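Local coordinates for beta-lactamase (Sebaldella termitidis, PDB 6N1N), which probably hydrolyses the ring of beta-lactam antibiotics to give substituted beta-amino acids, acting as a class D serine beta-lactamase, at residues I175-K180 and T185-T190; L154-L157 and K161-L164; L59-E64 and W102-G107. One frame throughout, in Å; residues are numbered along the deposited sequence.

The three contacts illustrate how a penicillin-recognising enzyme seats its catalytic cleft between a helical region and a beta-sheet. Contact 1 belongs to the sheet: T185-T190 leads into the cleft, where K189 and T190 lie beside a sulfate that is also hydrogen-bonded to S51, the predicted acyl-ester nucleophile. Contact 2 folds the loop after helix 147-159 back onto that helix's last turn; contact 3 joins two helices, its Y104 side chain about 7 Å from that of S51. The centre of contact 2 is about 17 Å from the centres of contacts 1 and 3, which do not touch. L157 bridges both: its CD1 lies 4.1 Å from M176 SE and 4.0 Å from L59 CD1.

Contact 1: residues I175-K180 and T185-T190; sequences IMINEK and TLRGKT. With SO4 (sulfate ion), chain C.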
ATOM      1  N   ILE A 175       1.723   3.112  12.975  1.00 11.50           N
ATOM      2  CA  ILE A 175       0.671   2.128  12.727  1.00 11.39           C
ATOM      3  C   ILE A 175       1.001   1.261  11.521  1.00 12.40           C
ATOM      4  O   ILE A 175       0.479   0.141  11.405  1.00 12.08           O
ATOM      5  CB  ILE A 175      -0.723   2.772  12.579  1.00 11.90           C
ATOM      6  CG1 ILE A 175      -0.930   3.490  11.251  1.00 11.15           C
ATOM      7  CG2 ILE A 175      -1.000   3.673  13.768  1.00 15.71           C
ATOM      8  CD1 ILE A 175      -2.356   4.115  11.108  1.00 15.38           C
HETATM    9  N   MSE A 176       1.867   1.733  10.618  1.00 12.38           N
HETATM   10  CA  MSE A 176       2.251   0.953   9.450  1.00 10.51           C
HETATM   11  C   MSE A 176       3.132  -0.274   9.762  1.00 11.13           C
HETATM   12  O   MSE A 176       3.289  -1.159   8.914  1.00 10.75           O
HETATM   13  CB  MSE A 176       2.988   1.835   8.440  1.00 10.58           C
HETATM   14  CG  MSE A 176       2.098   2.774   7.699  1.00  8.45           C
HETATM   15 SE   MSE A 176       3.210   3.947   6.538  1.00 17.97          SE
HETATM   16  CE  MSE A 176       3.692   2.620   5.188  1.00 17.77           C
ATOM     17  N   ILE A 177       3.716  -0.304  10.952  1.00 10.52           N
ATOM     18  CA  ILE A 177       4.605  -1.412  11.304  1.00 11.20           C
ATOM     19  C   ILE A 177       3.767  -2.667  11.484  1.00 13.25           C
ATOM     20  O   ILE A 177       2.979  -2.766  12.427  1.00 16.79           O
ATOM     21  CB  ILE A 177       5.406  -1.141  12.574  1.00 11.31           C
ATOM     22  CG1 ILE A 177       6.248   0.100  12.363  1.00 12.99           C
ATOM     23  CG2 ILE A 177       6.243  -2.392  12.930  1.00 13.49           C
ATOM     24  CD1 ILE A 177       6.915   0.589  13.667  1.00 17.70           C
ATOM     25  N   ASN A 178       3.995  -3.659  10.659  1.00 15.97           N
ATOM     26  CA  ASN A 178       3.284  -4.884  10.926  1.00 21.12           C
ATOM     27  C   ASN A 178       4.179  -6.078  11.200  1.00 11.53           C
ATOM     28  O   ASN A 178       3.654  -7.144  11.478  1.00 12.71           O
ATOM     29  CB  ASN A 178       2.309  -5.212   9.801  1.00 22.26           C
ATOM     30  CG  ASN A 178       2.871  -4.948   8.454  1.00 29.57           C
ATOM     31  OD1 ASN A 178       3.881  -5.500   8.087  1.00 34.70           O
ATOM     32  ND2 ASN A 178       2.178  -4.124   7.682  1.00 35.64           N
ATOM     33  N   GLU A 179       5.494  -5.934  11.138  1.00 11.56           N
ATOM     34  CA  GLU A 179       6.373  -6.984  11.634  1.00 10.76           C
ATOM     35  C   GLU A 179       7.660  -6.302  12.045  1.00 13.54           C
ATOM     36  O   GLU A 179       8.189  -5.491  11.280  1.00 14.86           O
ATOM     37  CB  GLU A 179       6.653  -8.037  10.566  1.00 16.48           C
ATOM     38  CG  GLU A 179       7.337  -9.267  11.062  1.00 19.67           C
ATOM     39  CD  GLU A 179       7.147 -10.382  10.065  1.00 38.01           C
ATOM     40  OE1 GLU A 179       5.976 -10.745   9.805  1.00 37.11           O
ATOM     41  OE2 GLU A 179       8.151 -10.855   9.507  1.00 31.25           O
ATOM     42  N   LYS A 180       8.145  -6.623  13.234  1.00 12.28           N
ATOM     43  CA  LYS A 180       9.409  -6.112  13.745  1.00 10.23           C
ATOM     44  C   LYS A 180      10.208  -7.239  14.385  1.00 11.29           C
ATOM     45  O   LYS A 180       9.694  -7.970  15.237  1.00 12.20           O
ATOM     46  CB  LYS A 180       9.192  -5.000  14.778  1.00 10.52           C
ATOM     47  CG  LYS A 180      10.442  -4.195  15.112  1.00 17.81           C
ATOM     48  CD  LYS A 180      10.122  -2.991  15.964  1.00 27.21           C
ATOM     49  CE  LYS A 180      11.385  -2.198  16.262  1.00 43.81           C
ATOM     50  NZ  LYS A 180      12.459  -3.039  16.867  1.00 60.97           N
ATOM     51  N   THR A 185      12.507  -3.878  10.417  1.00 11.30           N
ATOM     52  CA  THR A 185      11.191  -3.327  10.705  1.00  8.61           C
ATOM     53  C   THR A 185      10.477  -3.216   9.370  1.00  9.08           C
ATOM     54  O   THR A 185      10.940  -2.494   8.474  1.00 10.40           O
ATOM     55  CB  THR A 185      11.255  -1.951  11.372  1.00 10.26           C
ATOM     56  OG1 THR A 185      11.960  -2.069  12.604  1.00 12.08           O
ATOM     57  CG2 THR A 185       9.859  -1.406  11.645  1.00 10.72           C
ATOM     58  N   LEU A 186       9.380  -3.943   9.241  1.00  9.42           N
ATOM     59  CA  LEU A 186       8.614  -4.017   8.018  1.00 10.32           C
ATOM     60  C   LEU A 186       7.332  -3.206   8.137  1.00  7.56           C
ATOM     61  O   LEU A 186       6.553  -3.386   9.076  1.00 10.59           O
ATOM     62  CB  LEU A 186       8.299  -5.484   7.719  1.00 12.29           C
ATOM     63  CG  LEU A 186       7.358  -5.767   6.557  1.00 10.96           C
ATOM     64  CD1 LEU A 186       8.012  -5.332   5.209  1.00 14.30           C
ATOM     65  CD2 LEU A 186       6.941  -7.240   6.543  1.00 17.69           C
ATOM     66  N   ARG A 187       7.108  -2.322   7.168  1.00 10.79           N
ATOM     67  CA  ARG A 187       5.844  -1.617   7.000  1.00 10.04           C
ATOM     68  C   ARG A 187       5.277  -2.036   5.647  1.00  9.12           C
ATOM     69  O   ARG A 187       5.867  -1.750   4.610  1.00 12.72           O
ATOM     70  CB  ARG A 187       6.052  -0.106   7.053  1.00 11.88           C
ATOM     71  CG  ARG A 187       6.505   0.395   8.389  1.00  9.90           C
ATOM     72  CD  ARG A 187       6.982   1.830   8.332  1.00 10.60           C
ATOM     73  NE  ARG A 187       7.263   2.369   9.659  1.00 11.72           N
ATOM     74  CZ  ARG A 187       8.423   2.289  10.289  1.00 10.84           C
ATOM     75  NH1 ARG A 187       9.448   1.682   9.720  1.00 12.37           N
ATOM     76  NH2 ARG A 187       8.548   2.820  11.506  1.00 16.83           N
ATOM     77  N   GLY A 188       4.176  -2.779   5.641  1.00 25.27           N
ATOM     78  CA  GLY A 188       3.622  -3.226   4.377  1.00 31.45           C
ATOM     79  C   GLY A 188       2.115  -3.300   4.461  1.00 21.43           C
ATOM     80  O   GLY A 188       1.582  -3.622   5.529  1.00 16.61           O
ATOM     81  N   LYS A 189       1.425  -2.971   3.373  1.00 14.60           N
ATOM     82  CA  LYS A 189      -0.040  -2.960   3.342  1.00 11.32           C
ATOM     83  C   LYS A 189      -0.488  -3.690   2.087  1.00 10.16           C
ATOM     84  O   LYS A 189       0.038  -3.455   0.987  1.00  9.80           O
ATOM     85  CB  LYS A 189      -0.635  -1.546   3.358  1.00 12.75           C
ATOM     86  CG  LYS A 189      -2.177  -1.463   3.310  1.00 20.92           C
ATOM     87  CD  LYS A 189      -2.782  -1.853   4.647  1.00 25.55           C
ATOM     88  CE  LYS A 189      -4.305  -2.055   4.570  1.00 31.29           C
ATOM     89  NZ  LYS A 189      -4.694  -3.384   3.964  1.00 28.41           N
ATOM     90  N   THR A 190      -1.453  -4.589   2.261  1.00  7.91           N
ATOM     91  CA  THR A 190      -2.085  -5.294   1.180  1.00 10.17           C
ATOM     92  C   THR A 190      -3.264  -4.532   0.589  1.00 11.19           C
ATOM     93  O   THR A 190      -3.927  -3.715   1.239  1.00 10.70           O
ATOM     94  CB  THR A 190      -2.557  -6.637   1.717  1.00 13.07           C
ATOM     95  OG1 THR A 190      -3.305  -6.386   2.918  1.00 24.51           O
ATOM     96  CG2 THR A 190      -1.394  -7.475   2.037  1.00 10.61           C
TER
HETATM   97  S   SO4 C 302      -6.721  -6.403   1.851  1.00 43.76           S
HETATM   98  O1  SO4 C 302      -7.550  -7.510   2.336  1.00 60.70           O
HETATM   99  O2  SO4 C 302      -7.537  -5.165   1.719  1.00 21.50           O
HETATM  100  O3  SO4 C 302      -5.669  -6.129   2.825  1.00 45.66           O
HETATM  101  O4  SO4 C 302      -6.147  -6.804   0.564  1.00 47.15           O
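The carbonyl oxygen of L186 is approached by two consecutive backbone amides. N178 N gives the firmer bond, 3.0 Å to L186 O, while E179 N adds a weak one at 3.4 Å to the same oxygen. In return L186 N donates to E179 O over 2.8 Å, nearly straight at 169°. Two residues facing one make a classic beta bulge. Just before it, where I175-K180 emerges from helix 166-175, R187 CA makes a CA-H...O contact of 3.2 Å with M176 O.

I177, T185 and R187 share one face of the hairpin. I177 and R187 run side by side, and I177 CG1 rests 3.4 Å above one face of the guanidinium, towards its rim; CD1 continues to R187 NH2, 3.5 Å away. M176 crosses R187 at about a right angle, its CB against R187 CG, near the guanidinium plane. The polar end of R187 is held by a salt bridge to E208 and by the carbonyl of K173.

K189 NZ, hydrogen-bonded to S99 and T190 O, lies 3.1 Å from O3 of a sulfate probably left from crystallisation. K189-T190 begins the KTG motif of serine beta-lactamases; strand 177-180, the hairpin's outer arm, flanks the strand carrying this motif into the active site.

Contact 2: residues L154-L157 and K161-L164; sequences LINL and KFML
F162 lays the far end of its ring against the last turn of helix 147-159, where F162 CZ comes within 3.2 Å of N156 CB, a tight contact for two carbons. The approach is oblique. CE1 follows at 3.5 Å from the same N156 CB, and on the other flank F162 CE2 lies 3.7 Å from the backbone L157 N. The N156 amide is turned about 60° from the ring plane, so the two flat groups do not stack. With F162 CG anti to its own carbonyl carbon (chi1 -54°), the ring is carried back to the helix the backbone has just left.

The backbone fixes this return. K161 N donates to N156 O, five residues earlier, at 2.9 Å; the bond is nearly straight (166°) and lies in the carbonyl plane. K161 crosses N156 at about a right angle, its CB 3.7 Å from N156 OD1, before the lysine side chain bends away and NZ forms a salt bridge with E159.

Beyond F162 the chain makes an inverse gamma turn centred on M163, closed by L164 N bonding F162 O at 2.9 Å. The turn is held between helices: E122, at the end of helix 113-122, accepts from M163 N, Y169 of helix 166-175 bonds F162 O, and L164 packs on L59 of helix 56-63.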
ATOM      1  N   LEU A 154       5.888   6.531  -1.316  1.00  6.59           N
ATOM      2  CA  LEU A 154       6.390   6.010  -0.053  1.00  7.81           C
ATOM      3  C   LEU A 154       7.742   6.625   0.312  1.00  8.18           C
ATOM      4  O   LEU A 154       7.992   6.857   1.488  1.00  8.52           O
ATOM      5  CB  LEU A 154       6.495   4.496  -0.106  1.00  8.71           C
ATOM      6  CG  LEU A 154       5.161   3.754  -0.156  1.00  9.98           C
ATOM      7  CD1 LEU A 154       5.339   2.342  -0.644  1.00  9.75           C
ATOM      8  CD2 LEU A 154       4.496   3.758   1.210  1.00 10.60           C
ATOM      9  N   ILE A 155       8.608   6.902  -0.678  1.00  9.39           N
ATOM     10  CA  ILE A 155       9.876   7.582  -0.398  1.00  9.02           C
ATOM     11  C   ILE A 155       9.617   8.974   0.162  1.00  7.98           C
ATOM     12  O   ILE A 155      10.268   9.421   1.123  1.00 10.77           O
ATOM     13  CB  ILE A 155      10.746   7.648  -1.670  1.00 10.68           C
ATOM     14  CG1 ILE A 155      11.188   6.261  -2.125  1.00  9.08           C
ATOM     15  CG2 ILE A 155      11.981   8.507  -1.436  1.00 11.48           C
ATOM     16  CD1 ILE A 155      11.744   6.226  -3.525  1.00  8.56           C
ATOM     17  N   ASN A 156       8.718   9.716  -0.481  1.00  8.39           N
ATOM     18  CA  ASN A 156       8.354  11.036   0.009  1.00  9.17           C
ATOM     19  C   ASN A 156       7.749  10.978   1.411  1.00 11.02           C
ATOM     20  O   ASN A 156       7.946  11.890   2.207  1.00  9.83           O
ATOM     21  CB  ASN A 156       7.395  11.710  -0.975  1.00 12.21           C
ATOM     22  CG  ASN A 156       8.121  12.309  -2.157  1.00 15.92           C
ATOM     23  OD1 ASN A 156       9.178  12.909  -1.998  1.00 17.87           O
ATOM     24  ND2 ASN A 156       7.573  12.136  -3.346  1.00 19.05           N
ATOM     25  N   LEU A 157       6.955   9.946   1.709  1.00  9.76           N
ATOM     26  CA  LEU A 157       6.458   9.763   3.071  1.00  8.39           C
ATOM     27  C   LEU A 157       7.610   9.545   4.047  1.00 11.14           C
ATOM     28  O   LEU A 157       7.715  10.226   5.090  1.00  8.95           O
ATOM     29  CB  LEU A 157       5.452   8.584   3.091  1.00  7.37           C
ATOM     30  CG  LEU A 157       4.589   8.295   4.316  1.00 13.36           C
ATOM     31  CD1 LEU A 157       3.565   7.149   4.064  1.00 10.21           C
ATOM     32  CD2 LEU A 157       5.400   7.961   5.533  1.00 21.11           C
ATOM     33  N   LYS A 161       8.492  14.649   3.074  1.00 11.34           N
ATOM     34  CA  LYS A 161       8.516  15.769   2.146  1.00 12.05           C
ATOM     35  C   LYS A 161       7.166  16.439   1.946  1.00 17.85           C
ATOM     36  O   LYS A 161       7.119  17.603   1.501  1.00 14.83           O
ATOM     37  CB  LYS A 161       9.031  15.301   0.782  1.00 15.47           C
ATOM     38  CG  LYS A 161      10.531  14.981   0.734  1.00 27.62           C
ATOM     39  CD  LYS A 161      11.382  16.191   1.051  1.00 43.15           C
ATOM     40  CE  LYS A 161      12.622  16.255   0.165  1.00 56.85           C
ATOM     41  NZ  LYS A 161      13.534  15.101   0.378  1.00 60.95           N
ATOM     42  N   PHE A 162       6.071  15.739   2.227  1.00 14.94           N
ATOM     43  CA  PHE A 162       4.753  16.327   2.077  1.00 13.66           C
ATOM     44  C   PHE A 162       4.500  17.326   3.201  1.00 15.64           C
ATOM     45  O   PHE A 162       5.042  17.200   4.298  1.00 16.54           O
ATOM     46  CB  PHE A 162       3.675  15.247   2.120  1.00 13.50           C
ATOM     47  CG  PHE A 162       3.877  14.120   1.137  1.00 14.59           C
ATOM     48  CD1 PHE A 162       4.156  14.371  -0.183  1.00 11.91           C
ATOM     49  CD2 PHE A 162       3.766  12.795   1.551  1.00 14.71           C
ATOM     50  CE1 PHE A 162       4.333  13.314  -1.083  1.00 12.65           C
ATOM     51  CE2 PHE A 162       3.919  11.730   0.639  1.00 12.30           C
ATOM     52  CZ  PHE A 162       4.198  12.004  -0.665  1.00 10.29           C
HETATM   53  N   MSE A 163       3.662  18.318   2.924  0.50 18.06           N
HETATM   54  CA  MSE A 163       3.314  19.303   3.938  0.50 20.47           C
HETATM   55  C   MSE A 163       2.249  18.736   4.881  0.50 19.60           C
HETATM   56  O   MSE A 163       1.051  18.987   4.736  0.50 19.54           O
HETATM   57  CB  MSE A 163       2.846  20.602   3.277  0.50 26.86           C
HETATM   58  CG  MSE A 163       3.924  21.258   2.406  0.50 41.02           C
HETATM   59 SE   MSE A 163       5.571  21.694   3.381  0.50 41.32          SE
HETATM   60  CE  MSE A 163       4.770  22.797   4.777  0.50 38.82           C
ATOM     61  N   LEU A 164       2.717  17.944   5.842  1.00 15.51           N
ATOM     62  CA  LEU A 164       1.882  17.354   6.872  1.00 13.82           C
ATOM     63  C   LEU A 164       2.553  17.640   8.204  1.00 12.70           C
ATOM     64  O   LEU A 164       3.755  17.873   8.262  1.00 18.72           O
ATOM     65  CB  LEU A 164       1.728  15.836   6.701  1.00 16.68           C
ATOM     66  CG  LEU A 164       1.341  15.367   5.306  1.00 12.08           C
ATOM     67  CD1 LEU A 164       1.538  13.858   5.152  1.00 10.69           C
ATOM     68  CD2 LEU A 164      -0.093  15.759   4.996  1.00 14.23           C
TER

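Contact 3: residues L59-E64 and W102-G107; sequences LIFLEE and WFYMKG
Two different first torsions bring three rings together: F61 and Y104 have CG anti to their own carbonyl carbons, whereas F103 has CG anti to its backbone nitrogen (chi1 173°), which swings its ring back towards F61. The setting is the helical region of the penicillin-recognising serine-enzyme fold, where helix 56-63, following the predicted nucleophile S51, faces helix 101-108. The two short axes stay 11.4 Å apart and cross at 47°, a wide separation that the single ring of F61 spans.

F61 enters end first. F103 CE2 meets its edge close to the ring plane, 3.8 Å from F61 CE2, the two side chains sliding past each other in opposite directions. Y104 crosses obliquely, with CD1 3.7 Å from that same F61 CE2. The planes of F61 and Y104 are only 30° apart, yet the rings are slid so far that they barely overlap, and the contact rests on edge carbons rather than on a stack. Within the second helix F103 CD2 lies over the centre of the Y104 ring, 3.9 Å above it. The Y104 hydroxyl reaches across to S58 of helix 56-63 and shares a hydrogen bond with its side chain, a polar link beside the apolar one.

With no side chain on G107, the ring of F61 can lie directly against the backbone: F61 CZ is 3.5 Å from G107 CA and, at the ring edge, 3.4 Å from Y104 O.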
ATOM      1  N   LEU A  59      -2.870   9.212   6.455  1.00 10.21           N
ATOM      2  CA  LEU A  59      -2.257  10.541   6.550  1.00  8.37           C
ATOM      3  C   LEU A  59      -3.315  11.623   6.445  1.00 11.77           C
ATOM      4  O   LEU A  59      -3.309  12.597   7.212  1.00  9.89           O
ATOM      5  CB  LEU A  59      -1.215  10.756   5.449  1.00  9.75           C
ATOM      6  CG  LEU A  59       0.032   9.862   5.415  1.00  9.17           C
ATOM      7  CD1 LEU A  59       0.735  10.042   4.082  1.00  8.67           C
ATOM      8  CD2 LEU A  59       0.971  10.159   6.548  1.00 10.15           C
ATOM      9  N   ILE A  60      -4.237  11.466   5.486  1.00 10.29           N
ATOM     10  CA  ILE A  60      -5.233  12.497   5.242  1.00  9.21           C
ATOM     11  C   ILE A  60      -6.182  12.604   6.429  1.00  9.89           C
ATOM     12  O   ILE A  60      -6.511  13.706   6.869  1.00 11.55           O
ATOM     13  CB  ILE A  60      -5.986  12.217   3.928  1.00  9.50           C
ATOM     14  CG1 ILE A  60      -5.047  12.370   2.720  1.00 11.18           C
ATOM     15  CG2 ILE A  60      -7.173  13.157   3.761  1.00 11.47           C
ATOM     16  CD1 ILE A  60      -5.612  11.864   1.401  1.00 10.22           C
ATOM     17  N   PHE A  61      -6.645  11.464   6.962  1.00 13.46           N
ATOM     18  CA  PHE A  61      -7.557  11.490   8.107  1.00 12.52           C
ATOM     19  C   PHE A  61      -6.958  12.265   9.287  1.00 11.70           C
ATOM     20  O   PHE A  61      -7.651  13.066   9.930  1.00 14.81           O
ATOM     21  CB  PHE A  61      -7.900  10.063   8.553  1.00 11.12           C
ATOM     22  CG  PHE A  61      -9.004   9.392   7.759  1.00 11.42           C
ATOM     23  CD1 PHE A  61      -9.363   9.819   6.495  1.00  8.25           C
ATOM     24  CD2 PHE A  61      -9.659   8.301   8.292  1.00 11.40           C
ATOM     25  CE1 PHE A  61     -10.354   9.183   5.789  1.00 11.69           C
ATOM     26  CE2 PHE A  61     -10.662   7.666   7.597  1.00 13.37           C
ATOM     27  CZ  PHE A  61     -11.014   8.112   6.350  1.00 14.76           C
ATOM     28  N   LEU A  62      -5.680  12.042   9.598  1.00 10.82           N
ATOM     29  CA  LEU A  62      -5.074  12.745  10.716  1.00  9.36           C
ATOM     30  C   LEU A  62      -4.862  14.215  10.400  1.00 13.29           C
ATOM     31  O   LEU A  62      -5.170  15.079  11.222  1.00 13.66           O
ATOM     32  CB  LEU A  62      -3.757  12.076  11.106  1.00 15.72           C
ATOM     33  CG  LEU A  62      -3.991  10.695  11.694  1.00 12.02           C
ATOM     34  CD1 LEU A  62      -2.726   9.888  11.611  1.00 12.03           C
ATOM     35  CD2 LEU A  62      -4.463  10.781  13.157  1.00 15.49           C
ATOM     36  N   GLU A  63      -4.320  14.521   9.219  1.00 12.52           N
ATOM     37  CA  GLU A  63      -4.038  15.923   8.905  1.00 12.81           C
ATOM     38  C   GLU A  63      -5.317  16.755   8.863  1.00 16.34           C
ATOM     39  O   GLU A  63      -5.324  17.928   9.292  1.00 15.47           O
ATOM     40  CB  GLU A  63      -3.280  16.027   7.583  1.00 13.09           C
ATOM     41  CG  GLU A  63      -2.633  17.409   7.336  1.00 17.82           C
ATOM     42  CD  GLU A  63      -1.504  17.727   8.297  1.00 16.88           C
ATOM     43  OE1 GLU A  63      -1.006  16.796   8.957  1.00 17.33           O
ATOM     44  OE2 GLU A  63      -1.094  18.913   8.366  1.00 18.24           O
ATOM     45  N   GLU A  64      -6.400  16.178   8.353  1.00 10.94           N
ATOM     46  CA  GLU A  64      -7.693  16.841   8.255  1.00 11.35           C
ATOM     47  C   GLU A  64      -8.536  16.724   9.522  1.00 16.44           C
ATOM     48  O   GLU A  64      -9.674  17.206   9.535  1.00 15.24           O
ATOM     49  CB  GLU A  64      -8.487  16.277   7.068  1.00 15.28           C
ATOM     50  CG  GLU A  64      -7.912  16.657   5.721  1.00 14.07           C
ATOM     51  CD  GLU A  64      -7.849  18.156   5.560  1.00 16.46           C
ATOM     52  OE1 GLU A  64      -8.895  18.803   5.721  1.00 16.81           O
ATOM     53  OE2 GLU A  64      -6.758  18.695   5.309  1.00 15.83           O
ATOM     54  N   TRP A 102     -15.247  -0.029   6.096  1.00 11.05           N
ATOM     55  CA  TRP A 102     -16.313   0.853   6.565  1.00 12.51           C
ATOM     56  C   TRP A 102     -15.765   2.087   7.275  1.00 15.23           C
ATOM     57  O   TRP A 102     -16.332   3.183   7.148  1.00 13.87           O
ATOM     58  CB  TRP A 102     -17.310   0.105   7.463  1.00 16.80           C
ATOM     59  CG  TRP A 102     -16.887  -0.258   8.916  1.00 10.99           C
ATOM     60  CD1 TRP A 102     -16.534  -1.508   9.368  1.00 12.84           C
ATOM     61  CD2 TRP A 102     -16.828   0.605  10.061  1.00 11.04           C
ATOM     62  NE1 TRP A 102     -16.254  -1.469  10.713  1.00 14.23           N
ATOM     63  CE2 TRP A 102     -16.434  -0.185  11.164  1.00 11.84           C
ATOM     64  CE3 TRP A 102     -17.086   1.968  10.270  1.00 13.51           C
ATOM     65  CZ2 TRP A 102     -16.281   0.343  12.443  1.00 12.89           C
ATOM     66  CZ3 TRP A 102     -16.925   2.483  11.531  1.00 14.18           C
ATOM     67  CH2 TRP A 102     -16.518   1.683  12.602  1.00 14.14           C
ATOM     68  N   PHE A 103     -14.660   1.940   8.012  1.00 11.46           N
ATOM     69  CA  PHE A 103     -14.080   3.045   8.753  1.00 11.44           C
ATOM     70  C   PHE A 103     -13.551   4.107   7.804  1.00 12.26           C
ATOM     71  O   PHE A 103     -13.799   5.306   8.002  1.00 11.40           O
ATOM     72  CB  PHE A 103     -12.984   2.493   9.668  1.00 12.05           C
ATOM     73  CG  PHE A 103     -12.153   3.525  10.407  1.00 12.58           C
ATOM     74  CD1 PHE A 103     -12.306   3.699  11.778  1.00 13.92           C
ATOM     75  CD2 PHE A 103     -11.147   4.242   9.759  1.00 10.18           C
ATOM     76  CE1 PHE A 103     -11.511   4.584  12.477  1.00 15.22           C
ATOM     77  CE2 PHE A 103     -10.352   5.157  10.464  1.00 13.13           C
ATOM     78  CZ  PHE A 103     -10.540   5.319  11.809  1.00 14.28           C
ATOM     79  N   TYR A 104     -12.868   3.683   6.740  1.00 10.27           N
ATOM     80  CA  TYR A 104     -12.350   4.644   5.772  1.00 11.34           C
ATOM     81  C   TYR A 104     -13.454   5.264   4.927  1.00 12.80           C
ATOM     82  O   TYR A 104     -13.390   6.458   4.616  1.00 12.57           O
ATOM     83  CB  TYR A 104     -11.268   3.970   4.939  1.00 12.17           C
ATOM     84  CG  TYR A 104     -10.009   3.778   5.756  1.00 11.72           C
ATOM     85  CD1 TYR A 104      -9.068   4.790   5.873  1.00  8.47           C
ATOM     86  CD2 TYR A 104      -9.774   2.588   6.439  1.00 10.98           C
ATOM     87  CE1 TYR A 104      -7.900   4.628   6.650  1.00  8.60           C
ATOM     88  CE2 TYR A 104      -8.626   2.408   7.204  1.00 14.26           C
ATOM     89  CZ  TYR A 104      -7.686   3.430   7.304  1.00  8.39           C
ATOM     90  OH  TYR A 104      -6.548   3.236   8.070  1.00 10.98           O
HETATM   91  N   MSE A 105     -14.464   4.484   4.540  0.50 13.30           N
HETATM   92  CA  MSE A 105     -15.627   5.042   3.832  0.50 13.32           C
HETATM   93  C   MSE A 105     -16.350   6.092   4.682  0.50 13.34           C
HETATM   94  O   MSE A 105     -16.742   7.150   4.180  0.50 14.59           O
HETATM   95  CB  MSE A 105     -16.596   3.928   3.430  0.50 15.44           C
HETATM   96  CG  MSE A 105     -15.994   2.939   2.453  0.50 21.04           C
HETATM   97 SE   MSE A 105     -17.303   1.600   1.850  0.50 46.02          SE
HETATM   98  CE  MSE A 105     -17.718   0.734   3.514  0.50 28.33           C
ATOM     99  N   LYS A 106     -16.509   5.801   5.977  1.00 14.70           N
ATOM    100  CA  LYS A 106     -17.181   6.737   6.874  1.00 16.23           C
ATOM    101  C   LYS A 106     -16.354   8.005   7.049  1.00 18.51           C
ATOM    102  O   LYS A 106     -16.889   9.120   6.972  1.00 16.63           O
ATOM    103  CB  LYS A 106     -17.457   6.058   8.212  1.00 15.70           C
ATOM    104  CG  LYS A 106     -18.195   6.931   9.227  1.00 21.35           C
ATOM    105  CD  LYS A 106     -18.498   6.129  10.492  1.00 34.97           C
ATOM    106  CE  LYS A 106     -19.171   6.967  11.578  1.00 42.90           C
ATOM    107  NZ  LYS A 106     -20.622   7.113  11.316  1.00 51.26           N
ATOM    108  N   GLY A 107     -15.046   7.854   7.242  1.00 14.34           N
ATOM    109  CA  GLY A 107     -14.187   9.014   7.395  1.00 16.11           C
ATOM    110  C   GLY A 107     -14.097   9.847   6.139  1.00 17.71           C
ATOM    111  O   GLY A 107     -14.022  11.080   6.208  1.00 17.50           O
TER